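PDB 3EZY: Myo-inositol 2-dehydrogenase from Thermotoga maritima, which catalyses the NAD(+)-dependent oxidation of myo-inositol to scyllo-inosose, and thereby probably serves in a myo-inositol degradation pathway. Local coordinates for residues R124-N129 / P301-G306; L148-R153 / Q239-F244; P155-L160 / S230-Y235; I169-T174 / A318-L323. All coordinates share one frame; numbering follows the deposited sequence.

Interaction 1 of 4, residues R124-N129 / P301-G306; sequences RRFDRN and PPAVSG
Val304 reaches between the side chains of Arg125 and Phe126, and its CG2 methyl touches both. CG2 lies 3.8 Å from Phe126 CE2 and 3.8 Å from Arg125 CD, the methylene next to NE. The other methyl, CG1, sits over one face of the Arg125 guanidinium, 4.3 Å above its plane and over its centre, which makes this an apolar lid on a flat polar group. Phe126 and Val304 run past each other in opposite directions. Ala303 CB instead meets the ring at its edge, near the ring plane, 4.1 Å from CZ. Topologically the contact joins the polypeptide just after the last strand of the Rossmann sheet to the loop linking helices 277-298 and 306-325; Val304 also bonds through its backbone to Thr120 of strand 118-121, and Phe119 of that strand packs against Phe126 and Ala303. Arg125 is extended from CG to NE, and its NH1 stops 3.9 Å from Ala303 O. Two waters bridge that gap, each accepting from NH1 and donating to the carbonyl; the first lies in the guanidinium plane, 3.0 Å from Arg125 NH1, and the second is 2.7 Å from Ala303 O. Arg125 NH2 forms a salt bridge with Asp179 of helix 174-185. Farther along, Asp127 is the N-cap of helix 128-138: OD1 accepts weakly from Asn129 N and also from Phe130 N, and OD2 pairs with Arg280.

Interaction 2 of 4, residues L148-R153 / Q239-F244; sequences LRITSR and QRIEVF
Thr151 OG1, on the side chain that lies alongside Arg240, accepts two bonds from Arg149: NE at 2.8 Å and NH2 at 3.0 Å, both in the guanidinium plane. Asp228 of the adjacent strand is a further hydrogen-bond partner of this hydroxyl. The setting is the mixed sheet of the Gfo/Idh/MocA C-terminal domain, where strands 148-153 and 239-244 run antiparallel, with axes 4.7 Å apart. Arg149 with Glu242 and Thr151 with Arg240 are hydrogen-bonded pairs; the bond from Arg149 N to Glu242 O is nearly straight, at 174°. Leu148, Ile150, Ile241 and Val243 make the apolar part of one face, on which helices 128-138 and 174-185 pack. The opposite face is charged. The bend of Arg149 at chi2 (-106°) carries its guanidinium along the strand to Thr151, and Arg240 NH1 stands over one of its faces, 3.3 Å from Arg149 NH2, with the planes 56° apart. Glu242 of the third subunit, bonded to both arginines, is likely to offset the repulsion, and Asp238 pairs with Arg240 NE. This chain's Glu242 pairs with Arg153 of the third subunit; a water accepts weakly from Arg149 NH1 and donates to Glu242 OE1 at 2.9 Å.

Interaction 3 of 4, residues P155-L160 / S230-Y235; sequences PAPPPL and SRRAVY
Arg231 starts with CG beside the backbone N (chi1 -73°) and then bends at chi2 (-90°), a course that carries its guanidinium across the ring of Pro158. The two side chains cross at about a right angle. Pro158 CD lies 3.6 Å from Arg231 NH1, and CG sits above the same guanidinium, displaced toward its rim, so the proline ring caps one face while the N-H edges remain turned to polar partners. In the plane, a water accepts from Arg231 NH1 at 3.0 Å and donates to Ala156 O, linking the tip of the side chain back to the opposing backbone. Farther back along the arginine, its CB rests 4.1 Å from Pro157 CB. The two backbones also run close, yet no direct hydrogen bond joins them. Arg231 O lies 3.0 Å from Pro157 N, which as a proline nitrogen has no hydrogen to give. A C-H...O contact is made instead by Pro155 CA, which points its hydrogen at Ala233 O, 3.3 Å away with an angle of 160° at the hydrogen. Arg232 CG packs closely on Pro155 O, at 3.1 Å. The charged partner of Arg231 is Asp172, while Phe244 of the third subunit packs on Ser230 and Ala233. At its start, segment 230-235 leaves strand 224-230 by an ST turn, Ser230 OG accepting from Arg232 N at 3.3 Å. The pair thus forms a loop-loop junction at the end of the C-terminal domain's sheet, where strands 145-153 and 224-230 run out side by side.

Interaction 4 of 4, residues I169-T174 / A318-L323; sequences IFLDMT and AAKKSL
Phe170 and Lys320 mark the closest backbone approach, with their CA atoms 6.6 Å apart, where the short helix 169-172 meets the long helix 306-325; Ile169 O accepts from both Met173 N and Thr174 N. The Phe170 ring lies between two aliphatic groups. Ala319 CB forms a CH-pi contact over one face, 4.0 Å from the ring centroid and 22° off the normal, and Ile169 CG2 of its own helix covers the centre of the opposite face. Leu323 comes to the ring edge, its CD2 in the ring plane and 3.6 Å from Phe170 CE2. Lys320 CG is also at the edge, 4.0 Å from Phe170 CD2. Lys320 then bends at chi3 (79°) and passes across Leu171; its CD lies only 3.3 Å from Leu171 CD1, tighter than usual for carbons. The lysine ends in a hydrogen bond from NZ to Gly167 O. Ala194 of strand 189-197 touches both Phe170 and Ala319. Asp172, on the same short helix, forms a salt bridge with Lys95, whose counterpart in characterised relatives is thought to take part in catalysis; this is consistent with the end of the helix lying at the active site of a Gfo/Idh/MocA dehydrogenase.

In the fold
Arg231 ties interaction 3 to interaction 4: its NH2 forms a 2.9 Å salt bridge with Asp172 OD2, which places this junction beside the presumed active site. Met173 lies at the same junction, its CE 3.2 Å from Ser230 O and 3.5 Å from Ser152 O of interaction 2. Interactions 2 and 3 join directly, with a probable hydrogen bond of 3.0 Å between Arg153 NH1 and Tyr235 OH, and both reach the third subunit. Interaction 1 lies where the Rossmann and C-terminal parts meet; its centre is about 17 Å from that of interaction 2, which it touches through Arg124 CZ and Gln239 NE2, 3.5 Å apart.

Interaction 1 of 4, residues R124-N129 / P301-G306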
# COMPACT_ATOMS: atom_id res chain seq x y z
N ARG A 124 15.93 -15.22 -13.24
CA ARG A 124 14.91 -14.76 -12.29
C ARG A 124 14.91 -15.56 -10.99
O ARG A 124 14.32 -15.11 -10.02
CB ARG A 124 13.49 -14.76 -12.92
CG ARG A 124 13.44 -14.02 -14.27
CD ARG A 124 12.02 -13.83 -14.82
NE ARG A 124 12.09 -13.27 -16.19
CZ ARG A 124 11.09 -13.35 -17.08
NH1 ARG A 124 9.94 -13.92 -16.72
NH2 ARG A 124 11.23 -12.84 -18.31
N ARG A 125 15.54 -16.75 -10.96
CA ARG A 125 15.65 -17.42 -9.63
C ARG A 125 16.47 -16.58 -8.68
O ARG A 125 16.46 -16.86 -7.50
CB ARG A 125 16.36 -18.76 -9.69
CG ARG A 125 15.62 -19.80 -10.52
CD ARG A 125 16.18 -21.18 -10.23
NE ARG A 125 15.55 -22.21 -11.04
CZ ARG A 125 15.67 -23.51 -10.77
NH1 ARG A 125 16.44 -23.86 -9.77
NH2 ARG A 125 15.05 -24.44 -11.51
N PHE A 126 17.23 -15.58 -9.21
CA PHE A 126 18.13 -14.84 -8.36
C PHE A 126 17.65 -13.43 -8.15
O PHE A 126 18.42 -12.62 -7.64
CB PHE A 126 19.58 -14.85 -8.94
CG PHE A 126 20.13 -16.27 -9.12
CD1 PHE A 126 20.76 -16.92 -8.07
CD2 PHE A 126 19.92 -16.96 -10.32
CE1 PHE A 126 21.23 -18.23 -8.22
CE2 PHE A 126 20.39 -18.27 -10.49
CZ PHE A 126 21.05 -18.90 -9.42
N ASP A 127 16.45 -13.10 -8.63
CA ASP A 127 15.72 -11.86 -8.27
C ASP A 127 15.49 -11.84 -6.74
O ASP A 127 14.97 -12.80 -6.16
CB ASP A 127 14.38 -11.83 -9.05
CG ASP A 127 13.48 -10.65 -8.67
OD1 ASP A 127 12.96 -10.60 -7.53
OD2 ASP A 127 13.23 -9.77 -9.54
N ARG A 128 15.92 -10.78 -6.06
CA ARG A 128 15.84 -10.82 -4.60
C ARG A 128 14.41 -11.05 -4.08
O ARG A 128 14.25 -11.69 -3.04
CB ARG A 128 16.43 -9.56 -3.94
CG ARG A 128 15.69 -8.30 -4.32
CD ARG A 128 16.48 -7.02 -4.01
NE ARG A 128 16.34 -6.63 -2.61
CZ ARG A 128 17.28 -6.80 -1.68
NH1 ARG A 128 17.06 -6.40 -0.43
NH2 ARG A 128 18.45 -7.38 -1.99
N ASN A 129 13.38 -10.53 -4.77
CA ASN A 129 12.01 -10.75 -4.32
C ASN A 129 11.49 -12.18 -4.51
O ASN A 129 10.89 -12.75 -3.61
CB ASN A 129 11.10 -9.73 -5.02
CG ASN A 129 11.58 -8.31 -4.78
OD1 ASN A 129 11.78 -7.94 -3.65
ND2 ASN A 129 11.81 -7.54 -5.84
N PRO A 301 27.71 -28.87 -7.63
CA PRO A 301 26.72 -28.96 -8.70
C PRO A 301 26.20 -27.55 -9.09
O PRO A 301 26.16 -26.66 -8.27
CB PRO A 301 25.60 -29.76 -8.05
CG PRO A 301 26.29 -30.59 -6.99
CD PRO A 301 27.32 -29.66 -6.44
N PRO A 302 25.79 -27.35 -10.35
CA PRO A 302 25.32 -25.98 -10.61
C PRO A 302 23.98 -25.67 -9.87
O PRO A 302 23.14 -26.56 -9.75
CB PRO A 302 25.06 -25.97 -12.10
CG PRO A 302 24.85 -27.48 -12.48
CD PRO A 302 25.63 -28.27 -11.49
N ALA A 303 23.76 -24.42 -9.45
CA ALA A 303 22.50 -24.06 -8.79
C ALA A 303 21.30 -24.25 -9.71
O ALA A 303 20.19 -24.61 -9.28
CB ALA A 303 22.54 -22.59 -8.28
N VAL A 304 21.51 -23.97 -10.99
CA VAL A 304 20.49 -24.22 -11.99
C VAL A 304 21.13 -25.13 -13.04
O VAL A 304 22.11 -24.75 -13.67
CB VAL A 304 20.03 -22.94 -12.69
CG1 VAL A 304 18.86 -23.26 -13.65
CG2 VAL A 304 19.68 -21.82 -11.68
N SER A 305 20.57 -26.31 -13.23
CA SER A 305 21.30 -27.36 -13.98
C SER A 305 20.79 -27.53 -15.41
O SER A 305 19.85 -26.82 -15.85
CB SER A 305 21.21 -28.69 -13.25
OG SER A 305 19.86 -29.13 -13.34
N GLY A 306 21.41 -28.44 -16.16
CA GLY A 306 20.97 -28.66 -17.52
C GLY A 306 19.60 -29.26 -17.54
O GLY A 306 18.77 -28.95 -18.40
O HOH W 1 18.41 -22.89 -7.75
O HOH W 2 18.24 -26.43 -9.71

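Interaction 2 of 4, residues L148-R153 / Q239-F244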
# COMPACT_ATOMS: atom_id res chain seq x y z
N LEU A 148 -0.80 -21.74 -7.29
CA LEU A 148 0.27 -20.84 -7.75
C LEU A 148 -0.30 -19.88 -8.77
O LEU A 148 -1.01 -20.31 -9.70
CB LEU A 148 1.40 -21.62 -8.44
CG LEU A 148 2.56 -20.85 -9.13
CD1 LEU A 148 3.40 -20.03 -8.16
CD2 LEU A 148 3.47 -21.82 -9.98
N ARG A 149 0.07 -18.61 -8.67
CA ARG A 149 -0.24 -17.64 -9.72
C ARG A 149 1.01 -16.87 -10.15
O ARG A 149 1.71 -16.31 -9.30
CB ARG A 149 -1.24 -16.65 -9.20
CG ARG A 149 -1.56 -15.57 -10.19
CD ARG A 149 -0.94 -14.21 -9.87
NE ARG A 149 -1.37 -13.20 -10.87
CZ ARG A 149 -2.38 -12.34 -10.68
NH1 ARG A 149 -3.10 -12.35 -9.54
NH2 ARG A 149 -2.71 -11.47 -11.67
N ILE A 150 1.25 -16.83 -11.45
CA ILE A 150 2.33 -16.03 -12.00
C ILE A 150 1.81 -15.17 -13.13
O ILE A 150 1.13 -15.64 -14.05
CB ILE A 150 3.49 -16.92 -12.53
CG1 ILE A 150 4.08 -17.78 -11.40
CG2 ILE A 150 4.56 -16.07 -13.30
CD1 ILE A 150 5.14 -18.79 -11.87
N THR A 151 2.13 -13.89 -13.07
CA THR A 151 1.83 -13.00 -14.19
C THR A 151 3.17 -12.51 -14.65
O THR A 151 3.96 -12.06 -13.82
CB THR A 151 1.01 -11.81 -13.69
OG1 THR A 151 -0.27 -12.30 -13.26
CG2 THR A 151 0.85 -10.72 -14.77
N SER A 152 3.45 -12.62 -15.94
CA SER A 152 4.69 -12.08 -16.50
C SER A 152 4.42 -11.44 -17.82
O SER A 152 4.12 -12.13 -18.81
CB SER A 152 5.76 -13.16 -16.69
OG SER A 152 6.14 -13.68 -15.42
N ARG A 153 4.52 -10.11 -17.82
CA ARG A 153 4.27 -9.27 -18.99
C ARG A 153 5.49 -8.36 -19.22
O ARG A 153 6.07 -7.82 -18.25
CB ARG A 153 2.99 -8.43 -18.78
CG ARG A 153 1.83 -9.17 -18.16
CD ARG A 153 0.56 -8.30 -17.98
NE ARG A 153 -0.57 -9.15 -17.60
CZ ARG A 153 -1.45 -8.87 -16.65
NH1 ARG A 153 -1.41 -7.70 -15.96
NH2 ARG A 153 -2.39 -9.77 -16.39
N GLN A 239 5.72 -8.56 -13.33
CA GLN A 239 6.09 -9.90 -13.03
C GLN A 239 5.77 -10.19 -11.56
O GLN A 239 6.53 -9.81 -10.66
CB GLN A 239 7.58 -10.08 -13.30
CG GLN A 239 7.88 -9.93 -14.79
CD GLN A 239 9.35 -9.92 -15.09
OE1 GLN A 239 10.17 -9.72 -14.22
NE2 GLN A 239 9.69 -10.18 -16.33
N ARG A 240 4.61 -10.79 -11.31
CA ARG A 240 4.20 -11.05 -9.95
C ARG A 240 4.14 -12.52 -9.70
O ARG A 240 3.87 -13.28 -10.60
CB ARG A 240 2.83 -10.42 -9.66
CG ARG A 240 2.89 -8.89 -9.48
CD ARG A 240 1.51 -8.33 -9.41
NE ARG A 240 0.96 -8.19 -10.76
CZ ARG A 240 -0.30 -8.43 -11.11
NH1 ARG A 240 -1.14 -8.91 -10.23
NH2 ARG A 240 -0.71 -8.24 -12.36
N ILE A 241 4.36 -12.92 -8.46
CA ILE A 241 4.16 -14.33 -8.10
C ILE A 241 3.33 -14.39 -6.83
O ILE A 241 3.57 -13.63 -5.89
CB ILE A 241 5.52 -15.04 -7.82
CG1 ILE A 241 6.38 -15.05 -9.09
CG2 ILE A 241 5.22 -16.47 -7.27
CD1 ILE A 241 7.90 -15.54 -8.91
N GLU A 242 2.32 -15.26 -6.81
CA GLU A 242 1.61 -15.52 -5.58
C GLU A 242 1.52 -17.03 -5.34
O GLU A 242 1.30 -17.83 -6.28
CB GLU A 242 0.20 -14.88 -5.63
CG GLU A 242 -0.67 -15.31 -4.51
CD GLU A 242 -2.13 -14.96 -4.78
OE1 GLU A 242 -2.37 -14.00 -5.55
OE2 GLU A 242 -2.98 -15.67 -4.22
N VAL A 243 1.67 -17.42 -4.09
CA VAL A 243 1.39 -18.81 -3.67
C VAL A 243 0.34 -18.83 -2.55
O VAL A 243 0.51 -18.20 -1.49
CB VAL A 243 2.67 -19.59 -3.19
CG1 VAL A 243 2.34 -21.11 -2.87
CG2 VAL A 243 3.78 -19.50 -4.25
N PHE A 244 -0.71 -19.61 -2.75
CA PHE A 244 -1.72 -19.74 -1.74
C PHE A 244 -1.67 -21.18 -1.21
O PHE A 244 -1.60 -22.12 -2.00
CB PHE A 244 -3.08 -19.46 -2.35
CG PHE A 244 -4.23 -19.93 -1.51
CD1 PHE A 244 -4.65 -19.18 -0.41
CD2 PHE A 244 -4.93 -21.08 -1.86
CE1 PHE A 244 -5.76 -19.60 0.36
CE2 PHE A 244 -6.02 -21.52 -1.07
CZ PHE A 244 -6.42 -20.78 0.03
O HOH W 3 -4.31 -14.29 -7.65
O HOH W 4 6.44 -13.28 -12.84

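Interaction 3 of 4, residues P155-L160 / S230-Y235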
# COMPACT_ATOMS: atom_id res chain seq x y z
N PRO A 155 7.20 -4.91 -21.37
CA PRO A 155 6.69 -3.63 -21.90
C PRO A 155 6.50 -3.64 -23.42
O PRO A 155 5.59 -2.96 -23.92
CB PRO A 155 7.77 -2.59 -21.51
CG PRO A 155 8.90 -3.38 -20.87
CD PRO A 155 8.34 -4.72 -20.45
N ALA A 156 7.30 -4.43 -24.15
CA ALA A 156 7.17 -4.48 -25.61
C ALA A 156 7.55 -5.83 -26.16
O ALA A 156 8.36 -6.53 -25.56
CB ALA A 156 8.07 -3.38 -26.25
N PRO A 157 6.96 -6.22 -27.32
CA PRO A 157 7.40 -7.44 -28.01
C PRO A 157 8.81 -7.28 -28.60
O PRO A 157 9.22 -6.14 -28.88
CB PRO A 157 6.36 -7.63 -29.13
CG PRO A 157 5.30 -6.51 -28.95
CD PRO A 157 5.87 -5.50 -28.02
N PRO A 158 9.54 -8.39 -28.79
CA PRO A 158 10.80 -8.34 -29.57
C PRO A 158 10.50 -8.11 -31.06
O PRO A 158 9.33 -8.08 -31.46
CB PRO A 158 11.41 -9.71 -29.38
CG PRO A 158 10.36 -10.59 -28.85
CD PRO A 158 9.23 -9.75 -28.31
N PRO A 159 11.56 -7.91 -31.88
CA PRO A 159 11.21 -7.64 -33.29
C PRO A 159 10.68 -8.90 -33.99
O PRO A 159 10.99 -10.02 -33.61
CB PRO A 159 12.50 -7.09 -33.90
CG PRO A 159 13.62 -7.42 -32.94
CD PRO A 159 12.97 -7.63 -31.57
N LEU A 160 9.83 -8.71 -34.99
CA LEU A 160 9.31 -9.81 -35.78
C LEU A 160 10.33 -10.85 -36.19
O LEU A 160 10.08 -12.04 -36.05
CB LEU A 160 8.66 -9.25 -37.03
CG LEU A 160 7.14 -9.23 -37.13
CD1 LEU A 160 6.47 -9.18 -35.74
CD2 LEU A 160 6.75 -8.04 -38.00
N SER A 230 1.87 -11.50 -21.34
CA SER A 230 1.51 -10.58 -22.39
C SER A 230 2.80 -10.04 -22.93
O SER A 230 3.70 -9.69 -22.15
CB SER A 230 0.65 -9.40 -21.90
OG SER A 230 0.36 -8.53 -23.03
N ARG A 231 2.86 -9.86 -24.24
CA ARG A 231 4.05 -9.27 -24.82
C ARG A 231 4.08 -7.72 -24.73
O ARG A 231 5.07 -7.11 -25.15
CB ARG A 231 4.19 -9.66 -26.31
CG ARG A 231 4.61 -11.10 -26.57
CD ARG A 231 6.06 -11.20 -26.63
NE ARG A 231 6.52 -12.50 -27.10
CZ ARG A 231 7.69 -13.00 -26.73
NH1 ARG A 231 8.46 -12.28 -25.89
NH2 ARG A 231 8.09 -14.17 -27.19
N ARG A 232 3.00 -7.09 -24.28
CA ARG A 232 3.01 -5.64 -24.18
C ARG A 232 2.18 -5.10 -23.01
O ARG A 232 0.96 -4.98 -23.11
CB ARG A 232 2.53 -4.97 -25.47
CG ARG A 232 2.93 -3.50 -25.49
CD ARG A 232 1.91 -2.61 -26.11
NE ARG A 232 2.00 -2.68 -27.55
CZ ARG A 232 0.97 -2.46 -28.38
NH1 ARG A 232 -0.23 -2.16 -27.90
NH2 ARG A 232 1.14 -2.56 -29.71
N ALA A 233 2.82 -4.80 -21.89
CA ALA A 233 2.14 -4.04 -20.83
C ALA A 233 2.67 -2.61 -20.87
O ALA A 233 3.87 -2.38 -20.70
CB ALA A 233 2.37 -4.67 -19.46
N VAL A 234 1.80 -1.63 -21.11
CA VAL A 234 2.29 -0.28 -21.36
C VAL A 234 2.86 0.38 -20.11
O VAL A 234 3.61 1.33 -20.20
CB VAL A 234 1.21 0.62 -22.00
CG1 VAL A 234 0.75 0.02 -23.33
CG2 VAL A 234 0.06 0.82 -21.04
N TYR A 235 2.54 -0.18 -18.94
CA TYR A 235 3.04 0.38 -17.70
C TYR A 235 4.41 -0.13 -17.29
O TYR A 235 4.92 0.29 -16.24
CB TYR A 235 2.03 0.22 -16.55
CG TYR A 235 1.50 -1.21 -16.37
CD1 TYR A 235 2.09 -2.07 -15.47
CD2 TYR A 235 0.40 -1.67 -17.11
CE1 TYR A 235 1.61 -3.39 -15.28
CE2 TYR A 235 -0.07 -2.98 -16.95
CZ TYR A 235 0.53 -3.83 -16.03
OH TYR A 235 0.04 -5.13 -15.87
O HOH W 5 8.24 -9.47 -24.97

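Interaction 4 of 4, residues I169-T174 / A318-L323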
# COMPACT_ATOMS: atom_id res chain seq x y z
N ILE A 169 5.59 -18.17 -28.09
CA ILE A 169 5.54 -17.55 -26.78
C ILE A 169 5.87 -18.54 -25.67
O ILE A 169 6.50 -18.18 -24.67
CB ILE A 169 4.18 -16.85 -26.52
CG1 ILE A 169 4.32 -15.75 -25.43
CG2 ILE A 169 3.13 -17.88 -26.10
CD1 ILE A 169 3.06 -14.94 -25.25
N PHE A 170 5.54 -19.82 -25.86
CA PHE A 170 5.75 -20.79 -24.77
C PHE A 170 7.20 -21.21 -24.60
O PHE A 170 7.59 -21.67 -23.51
CB PHE A 170 4.85 -22.02 -24.95
CG PHE A 170 3.39 -21.67 -25.03
CD1 PHE A 170 2.74 -21.08 -23.94
CD2 PHE A 170 2.66 -21.89 -26.19
CE1 PHE A 170 1.38 -20.73 -24.00
CE2 PHE A 170 1.30 -21.53 -26.26
CZ PHE A 170 0.67 -20.93 -25.16
N LEU A 171 8.00 -21.08 -25.66
CA LEU A 171 9.40 -21.51 -25.62
C LEU A 171 10.33 -20.34 -25.36
O LEU A 171 11.42 -20.51 -24.81
CB LEU A 171 9.81 -22.24 -26.93
CG LEU A 171 9.48 -23.74 -27.07
CD1 LEU A 171 8.09 -24.04 -26.74
CD2 LEU A 171 9.77 -24.28 -28.47
N ASP A 172 9.86 -19.15 -25.69
CA ASP A 172 10.67 -17.94 -25.57
C ASP A 172 10.36 -17.06 -24.34
O ASP A 172 11.25 -16.37 -23.82
CB ASP A 172 10.52 -17.08 -26.86
CG ASP A 172 11.42 -15.86 -26.85
OD1 ASP A 172 12.66 -16.05 -26.82
OD2 ASP A 172 10.90 -14.71 -26.89
N MET A 173 9.12 -17.09 -23.86
CA MET A 173 8.69 -16.21 -22.78
C MET A 173 8.28 -17.04 -21.56
O MET A 173 8.85 -16.91 -20.45
CB MET A 173 7.56 -15.28 -23.31
CG MET A 173 7.01 -14.22 -22.33
SD MET A 173 5.78 -13.04 -22.96
CE MET A 173 6.04 -11.81 -21.68
N THR A 174 7.34 -17.95 -21.77
CA THR A 174 6.80 -18.75 -20.68
C THR A 174 7.86 -19.63 -20.10
O THR A 174 7.79 -20.02 -18.94
CB THR A 174 5.63 -19.62 -21.13
OG1 THR A 174 4.82 -18.88 -22.03
CG2 THR A 174 4.80 -20.05 -19.91
N ALA A 318 4.78 -29.21 -24.31
CA ALA A 318 3.43 -29.62 -23.87
C ALA A 318 2.40 -28.52 -24.05
O ALA A 318 1.28 -28.77 -24.50
CB ALA A 318 3.45 -30.10 -22.38
N ALA A 319 2.75 -27.29 -23.67
CA ALA A 319 1.87 -26.13 -23.89
C ALA A 319 1.60 -25.85 -25.37
O ALA A 319 0.46 -25.50 -25.74
CB ALA A 319 2.42 -24.84 -23.19
N LYS A 320 2.62 -25.98 -26.21
CA LYS A 320 2.42 -25.74 -27.64
C LYS A 320 1.44 -26.76 -28.18
O LYS A 320 0.51 -26.42 -28.93
CB LYS A 320 3.72 -25.83 -28.45
CG LYS A 320 4.62 -24.64 -28.36
CD LYS A 320 5.98 -24.92 -29.10
CE LYS A 320 5.78 -24.75 -30.61
NZ LYS A 320 6.99 -24.14 -31.28
N LYS A 321 1.62 -28.02 -27.79
CA LYS A 321 0.66 -29.09 -28.18
C LYS A 321 -0.76 -28.87 -27.61
O LYS A 321 -1.75 -28.96 -28.32
CB LYS A 321 1.20 -30.45 -27.78
CG LYS A 321 0.40 -31.71 -28.28
CD LYS A 321 0.96 -32.92 -27.47
CE LYS A 321 0.68 -34.27 -28.08
NZ LYS A 321 0.59 -34.13 -29.56
N SER A 322 -0.87 -28.50 -26.34
CA SER A 322 -2.17 -28.15 -25.75
C SER A 322 -2.87 -27.02 -26.50
O SER A 322 -4.08 -27.05 -26.74
CB SER A 322 -1.99 -27.74 -24.29
OG SER A 322 -3.20 -27.18 -23.80
N LEU A 323 -2.12 -26.02 -26.89
CA LEU A 323 -2.73 -24.89 -27.57
C LEU A 323 -3.38 -25.35 -28.87
O LEU A 323 -4.52 -24.97 -29.20
CB LEU A 323 -1.67 -23.81 -27.83
CG LEU A 323 -2.11 -22.67 -28.76
CD1 LEU A 323 -3.33 -21.92 -28.19
CD2 LEU A 323 -0.96 -21.68 -29.02